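Local coordinates for ABC transporter, periplasmic substrate-binding protein (Thermotoga maritima, PDB 2HPG) that probably binds a small solute in the periplasm and delivers it to a tripartite ATP-independent (TRAP) transporter, at residues Gly140-Val145 against Gly223-Ile228; Arg160-Gly165 against Ala200-Ala205. All blocks are in the same frame, centred on the assembly; numbering follows the deposited sequence.

Contact 1 of 2, residues Gly140-Val145 against Gly223-Ile228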
loop_
_atom_site.group_PDB
_atom_site.type_symbol
_atom_site.label_atom_id
_atom_site.label_comp_id
_atom_site.label_asym_id
_atom_site.label_seq_id
_atom_site.Cartn_x
_atom_site.Cartn_y
_atom_site.Cartn_z
ATOM N N GLY A 140 -0.538 4.118 -5.391
ATOM C CA GLY A 140 -1.407 5.151 -5.916
ATOM C C GLY A 140 -2.736 5.220 -5.208
ATOM O O GLY A 140 -2.991 4.445 -4.287
ATOM N N TYR A 141 -3.573 6.155 -5.655
ATOM C CA TYR A 141 -4.896 6.375 -5.084
ATOM C C TYR A 141 -5.901 5.373 -5.584
ATOM O O TYR A 141 -5.954 5.061 -6.774
ATOM C CB TYR A 141 -5.427 7.763 -5.432
ATOM C CG TYR A 141 -4.633 8.829 -4.784
ATOM C CD1 TYR A 141 -4.930 9.254 -3.495
ATOM C CD2 TYR A 141 -3.513 9.340 -5.402
ATOM C CE1 TYR A 141 -4.174 10.211 -2.887
ATOM C CE2 TYR A 141 -2.760 10.298 -4.798
ATOM C CZ TYR A 141 -3.098 10.728 -3.541
ATOM O OH TYR A 141 -2.323 11.677 -2.935
ATOM N N ARG A 142 -6.734 4.940 -4.657
ATOM C CA ARG A 142 -7.804 4.018 -4.931
ATOM C C ARG A 142 -9.115 4.772 -4.987
ATOM O O ARG A 142 -9.328 5.747 -4.245
ATOM C CB ARG A 142 -7.818 2.926 -3.861
ATOM C CG ARG A 142 -6.614 2.026 -4.015
ATOM C CD ARG A 142 -6.320 1.165 -2.841
ATOM N NE ARG A 142 -7.262 0.056 -2.677
ATOM C CZ ARG A 142 -6.998 -1.242 -2.857
ATOM N NH1 ARG A 142 -5.812 -1.665 -3.235
ATOM N NH2 ARG A 142 -7.948 -2.132 -2.609
ATOM N N HIS A 143 -9.985 4.321 -5.893
ATOM C CA HIS A 143 -11.266 4.975 -6.183
ATOM C C HIS A 143 -12.333 3.897 -6.194
ATOM O O HIS A 143 -12.001 2.735 -6.322
ATOM C CB HIS A 143 -11.196 5.656 -7.567
ATOM C CG HIS A 143 -10.113 6.690 -7.684
ATOM N ND1 HIS A 143 -10.028 7.775 -6.840
ATOM C CD2 HIS A 143 -9.068 6.793 -8.543
ATOM C CE1 HIS A 143 -8.965 8.497 -7.164
ATOM N NE2 HIS A 143 -8.378 7.935 -8.209
ATOM N N PHE A 144 -13.596 4.257 -6.047
ATOM C CA PHE A 144 -14.663 3.255 -6.082
ATOM C C PHE A 144 -14.945 2.783 -7.517
ATOM O O PHE A 144 -14.971 3.610 -8.419
ATOM C CB PHE A 144 -15.937 3.813 -5.473
ATOM C CG PHE A 144 -15.904 3.886 -3.978
ATOM C CD1 PHE A 144 -16.079 2.749 -3.222
ATOM C CD2 PHE A 144 -15.658 5.070 -3.341
ATOM C CE1 PHE A 144 -16.046 2.800 -1.837
ATOM C CE2 PHE A 144 -15.624 5.137 -1.971
ATOM C CZ PHE A 144 -15.812 3.991 -1.218
ATOM N N VAL A 145 -15.184 1.477 -7.686
ATOM C CA VAL A 145 -15.468 0.881 -8.984
ATOM C C VAL A 145 -16.816 0.199 -8.803
ATOM O O VAL A 145 -16.930 -0.763 -8.051
ATOM C CB VAL A 145 -14.427 -0.165 -9.443
ATOM C CG1 VAL A 145 -14.454 -0.274 -11.004
ATOM C CG2 VAL A 145 -13.012 0.179 -8.959
ATOM N N GLY A 223 -10.653 8.969 -4.257
ATOM C CA GLY A 223 -9.241 8.994 -3.852
ATOM C C GLY A 223 -9.077 8.741 -2.348
ATOM O O GLY A 223 -8.236 9.351 -1.680
ATOM N N HIS A 224 -9.891 7.832 -1.834
ATOM C CA HIS A 224 -10.032 7.596 -0.391
ATOM C C HIS A 224 -8.866 6.826 0.281
ATOM O O HIS A 224 -8.727 6.898 1.509
ATOM C CB HIS A 224 -11.358 6.877 -0.121
ATOM C CG HIS A 224 -11.497 5.597 -0.881
ATOM N ND1 HIS A 224 -12.117 5.522 -2.108
ATOM C CD2 HIS A 224 -11.035 4.354 -0.619
ATOM C CE1 HIS A 224 -12.040 4.286 -2.563
ATOM N NE2 HIS A 224 -11.396 3.550 -1.678
ATOM N N PHE A 225 -8.056 6.088 -0.491
ATOM C CA PHE A 225 -6.804 5.514 0.011
ATOM C C PHE A 225 -5.654 5.901 -0.898
ATOM O O PHE A 225 -5.800 5.940 -2.119
ATOM C CB PHE A 225 -6.796 3.974 0.052
ATOM C CG PHE A 225 -7.791 3.349 0.977
ATOM C CD1 PHE A 225 -7.799 3.633 2.329
ATOM C CD2 PHE A 225 -8.657 2.397 0.503
ATOM C CE1 PHE A 225 -8.700 3.025 3.156
ATOM C CE2 PHE A 225 -9.559 1.788 1.316
ATOM C CZ PHE A 225 -9.588 2.091 2.652
ATOM N N LEU A 226 -4.510 6.205 -0.288
ATOM C CA LEU A 226 -3.218 6.127 -0.963
ATOM C C LEU A 226 -2.491 4.923 -0.377
ATOM O O LEU A 226 -2.136 4.933 0.805
ATOM C CB LEU A 226 -2.387 7.389 -0.746
ATOM C CG LEU A 226 -1.044 7.354 -1.457
ATOM C CD1 LEU A 226 -1.234 7.358 -2.968
ATOM C CD2 LEU A 226 -0.156 8.488 -0.981
ATOM N N LEU A 227 -2.285 3.889 -1.183
ATOM C CA LEU A 227 -1.674 2.643 -0.706
ATOM C C LEU A 227 -0.165 2.771 -0.539
ATOM O O LEU A 227 0.601 2.871 -1.518
ATOM C CB LEU A 227 -2.053 1.463 -1.618
ATOM C CG LEU A 227 -1.485 0.078 -1.287
ATOM C CD1 LEU A 227 -1.431 -0.204 0.202
ATOM C CD2 LEU A 227 -2.338 -0.980 -2.023
ATOM N N ILE A 228 0.242 2.813 0.725
ATOM C CA ILE A 228 1.634 2.911 1.094
ATOM C C ILE A 228 2.084 1.521 1.504
ATOM O O ILE A 228 1.573 0.956 2.471
ATOM C CB ILE A 228 1.823 3.858 2.294
ATOM C CG1 ILE A 228 1.281 5.260 1.974
ATOM C CG2 ILE A 228 3.303 3.939 2.675
ATOM C CD1 ILE A 228 1.045 6.098 3.260
#

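Contact 2 of 2, residues Arg160-Gly165 against Ala200-Ala205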
loop_
_atom_site.group_PDB
_atom_site.type_symbol
_atom_site.label_atom_id
_atom_site.label_comp_id
_atom_site.label_asym_id
_atom_site.label_seq_id
_atom_site.Cartn_x
_atom_site.Cartn_y
_atom_site.Cartn_z
ATOM N N ARG A 160 -22.491 -3.506 -1.341
ATOM C CA ARG A 160 -21.444 -4.437 -0.944
ATOM C C ARG A 160 -20.203 -4.131 -1.773
ATOM O O ARG A 160 -20.156 -4.455 -2.941
ATOM C CB ARG A 160 -21.865 -5.891 -1.171
ATOM C CG ARG A 160 -22.983 -6.416 -0.254
ATOM C CD ARG A 160 -24.365 -6.238 -0.806
ATOM N NE ARG A 160 -24.481 -6.593 -2.224
ATOM C CZ ARG A 160 -24.525 -7.825 -2.713
ATOM N NH1 ARG A 160 -24.513 -8.882 -1.908
ATOM N NH2 ARG A 160 -24.607 -8.003 -4.035
ATOM N N ILE A 161 -19.203 -3.521 -1.155
ATOM C CA ILE A 161 -17.949 -3.157 -1.849
ATOM C C ILE A 161 -16.774 -3.975 -1.330
ATOM O O ILE A 161 -16.473 -3.960 -0.130
ATOM C CB ILE A 161 -17.616 -1.663 -1.624
ATOM C CG1 ILE A 161 -18.704 -0.761 -2.230
ATOM C CG2 ILE A 161 -16.273 -1.317 -2.192
ATOM C CD1 ILE A 161 -18.906 -0.933 -3.753
ATOM N N ARG A 162 -16.082 -4.658 -2.230
ATOM C CA ARG A 162 -15.017 -5.537 -1.802
ATOM C C ARG A 162 -13.804 -4.670 -1.510
ATOM O O ARG A 162 -13.512 -3.692 -2.227
ATOM C CB ARG A 162 -14.756 -6.676 -2.802
ATOM C CG ARG A 162 -13.486 -6.613 -3.584
ATOM C CD ARG A 162 -12.300 -7.292 -2.962
ATOM N NE ARG A 162 -11.132 -6.505 -3.264
ATOM C CZ ARG A 162 -9.854 -6.814 -3.065
ATOM N NH1 ARG A 162 -9.416 -7.990 -2.663
ATOM N NH2 ARG A 162 -8.968 -5.880 -3.368
ATOM N N THR A 163 -13.146 -4.991 -0.400
ATOM C CA THR A 163 -11.930 -4.277 0.024
ATOM C C THR A 163 -11.065 -5.320 0.761
ATOM O O THR A 163 -11.593 -6.340 1.179
ATOM C CB THR A 163 -12.317 -3.052 0.881
ATOM O OG1 THR A 163 -11.172 -2.222 1.105
ATOM C CG2 THR A 163 -12.938 -3.492 2.197
ATOM N N PRO A 164 -9.734 -5.125 0.836
ATOM C CA PRO A 164 -8.874 -6.122 1.494
ATOM C C PRO A 164 -9.325 -6.454 2.917
ATOM O O PRO A 164 -10.135 -5.732 3.487
ATOM C CB PRO A 164 -7.515 -5.457 1.471
ATOM C CG PRO A 164 -7.564 -4.593 0.284
ATOM C CD PRO A 164 -8.929 -4.039 0.252
ATOM N N GLY A 165 -8.856 -7.573 3.456
ATOM C CA GLY A 165 -9.499 -8.165 4.628
ATOM C C GLY A 165 -9.190 -7.527 5.968
ATOM O O GLY A 165 -9.951 -7.712 6.917
ATOM N N ALA A 200 -16.050 -2.587 -6.127
ATOM C CA ALA A 200 -14.745 -2.688 -5.489
ATOM C C ALA A 200 -14.176 -1.285 -5.340
ATOM O O ALA A 200 -14.851 -0.293 -5.598
ATOM C CB ALA A 200 -13.800 -3.566 -6.324
ATOM N N GLU A 201 -12.935 -1.194 -4.879
ATOM C CA GLU A 201 -12.277 0.079 -4.753
ATOM C C GLU A 201 -10.814 -0.205 -5.024
ATOM O O GLU A 201 -10.217 -1.045 -4.364
ATOM C CB GLU A 201 -12.553 0.692 -3.372
ATOM C CG GLU A 201 -12.220 -0.155 -2.189
ATOM C CD GLU A 201 -10.776 -0.076 -1.751
ATOM O OE1 GLU A 201 -10.276 -1.061 -1.180
ATOM O OE2 GLU A 201 -10.135 0.954 -1.981
ATOM N N LEU A 202 -10.283 0.394 -6.083
ATOM C CA LEU A 202 -9.041 -0.068 -6.701
ATOM C C LEU A 202 -8.347 1.083 -7.415
ATOM O O LEU A 202 -8.899 2.157 -7.553
ATOM C CB LEU A 202 -9.345 -1.170 -7.735
ATOM C CG LEU A 202 -9.890 -2.512 -7.228
ATOM C CD1 LEU A 202 -10.337 -3.398 -8.405
ATOM C CD2 LEU A 202 -8.897 -3.288 -6.354
ATOM N N THR A 203 -7.122 0.840 -7.877
ATOM C CA THR A 203 -6.446 1.742 -8.786
ATOM C C THR A 203 -6.880 1.449 -10.228
ATOM O O THR A 203 -7.453 0.407 -10.489
ATOM C CB THR A 203 -4.954 1.506 -8.720
ATOM O OG1 THR A 203 -4.687 0.204 -9.228
ATOM C CG2 THR A 203 -4.469 1.614 -7.268
ATOM N N TYR A 204 -6.600 2.373 -11.151
ATOM C CA TYR A 204 -6.949 2.187 -12.558
ATOM C C TYR A 204 -6.178 1.003 -13.171
ATOM O O TYR A 204 -6.700 0.284 -14.020
ATOM C CB TYR A 204 -6.668 3.475 -13.348
ATOM C CG TYR A 204 -7.730 4.579 -13.228
ATOM C CD1 TYR A 204 -8.893 4.525 -13.970
ATOM C CD2 TYR A 204 -7.539 5.688 -12.397
ATOM C CE1 TYR A 204 -9.810 5.527 -13.924
ATOM C CE2 TYR A 204 -8.483 6.703 -12.335
ATOM C CZ TYR A 204 -9.623 6.602 -13.092
ATOM O OH TYR A 204 -10.612 7.572 -13.063
ATOM N N ALA A 205 -4.930 0.806 -12.760
ATOM C CA ALA A 205 -4.135 -0.360 -13.204
ATOM C C ALA A 205 -4.812 -1.671 -12.811
ATOM O O ALA A 205 -4.922 -2.585 -13.620
ATOM C CB ALA A 205 -2.723 -0.298 -12.611
HETATM O O HOH W 1 -11.258 -3.501 -3.417
#

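Contact 1 of 2, residues Gly140-Val145 against Gly223-Ile228
Arg-142 meets His-224, Phe-225 and Leu-227 across the two antiparallel strands and buries the most surface of any residue here. Its backbone N donates to Phe-225 O at 2.9 Å, a nearly straight bond. Its side chain rises from the sheet face that also carries Phe-225 and Leu-227 of the partner strand. Chi1 of -70° sets CG beside the backbone N. Farther out, CD lies 4.1 Å from Phe-225 CB, and NH1 ends 3.7 Å from Leu-227 CD2. The polar end is held from a third strand, by a salt bridge to Glu-201.

His-224 lies next in burial. Its N makes only a weak bond to Arg-142 O. Chi1 of 56° sets CG between its own backbone N and carbonyl carbon, and the imidazole has Arg-142 O 3.4 Å above one face, offset toward the rim. Phe-144 covers the opposite face at an oblique angle, with its CE2 3.5 Å from His-224 ND1. Thr-222 and Glu-201 hold the two ring nitrogens.

The pair belongs to 130-146 and 218-234, two long antiparallel strands of the mixed sheet in this TRAP-type periplasmic binding protein; 218-234 also pairs with 68-73, which continues the sheet toward strands 9-14 and 42-47. Segments 140-145 and 223-228 run at 144° to each other.

On the sheet face opposite Arg-142, Tyr-141 and Leu-226 form a non-hydrogen-bonded pair. Leu-226 CD1 sits over the centre of the phenol ring, 3.8 Å from its centroid and close to the ring normal, a CH-pi contact. At the other end, His-143 offers ND1 in its ring plane to Gly-223 N at 2.9 Å, binding a side chain to the backbone where Gly-223 has a positive phi and the His-224 N bond is weak.

Contact 2 of 2, residues Arg160-Gly165 against Ala200-Ala205
Glu-201 points its side chain at strand 160-162 and the turn after it, and its hydroxyl partner there is Thr-163. CB lies 4.4 Å from Ile-161 CG2. Chi1 of 55° puts CG between the backbone N and the carbonyl carbon, and there it passes 3.8 Å from Arg-162 O. The chain then bends at chi2 (85°), which sets CD 3.6 Å from Thr-163 OG1. At the tip, OE1 accepts the Thr-163 OG1 hydroxyl at 2.7 Å, approached from above the carboxylate plane, while Pro-164 CD comes up to the same oxygen. OE1 also takes a salt bridge from Arg-142, and OE2 bonds His-224.

Strands 160-162 and 200-202 run parallel with their axes at 34°, and the backbones spread apart toward Glu-201: its N is 3.7 Å from Arg-162 O. A water bridges the gap instead. It donates to Arg-162 O at 2.6 Å and accepts from Glu-201 N at 3.2 Å and from Arg-162 NE at 3.0 Å, so one molecule joins both backbones and the arginine side chain. The guanidinium is further held through NH1 by Val-183 O, and its NH2 lies against Leu-202 CD2. Strand 160-162 leads through helix 167-176 into parallel strand 179-181, a beta-alpha-beta crossover, with 199-202 on the other flank of 160-162. In TRAP binding proteins an arginine at the end of this strand commonly pairs with a ligand carboxylate; whether Arg-162 does so here is not settled by these contacts.

The carboxylate of Glu-201 is thus buried yet gripped at both oxygens by a hydroxyl, a guanidinium and an imidazole, surroundings that would tend to keep it ionised and its rotation fixed.

Contact 2 is nested along the chain inside the loop that contact 1 closes, and the two centres lie about 9 Å apart in one sheet, where strands 130-146 and 199-202 are neighbours. Backbone joins them: Val-145 N is 2.8 Å from Ala-200 O, a probable hydrogen bond. Side chains join them again, with His-224 NE2 2.9 Å from Glu-201 OE2 and Phe-225 CD2 3.2 Å from that same oxygen. Arg-142 NH2 packs 3.6 Å from Pro-164 CD. Glu-201 is therefore the common node between 140-145, 223-228 and 160-165. Any relation to the solute pocket remains an inference from the family.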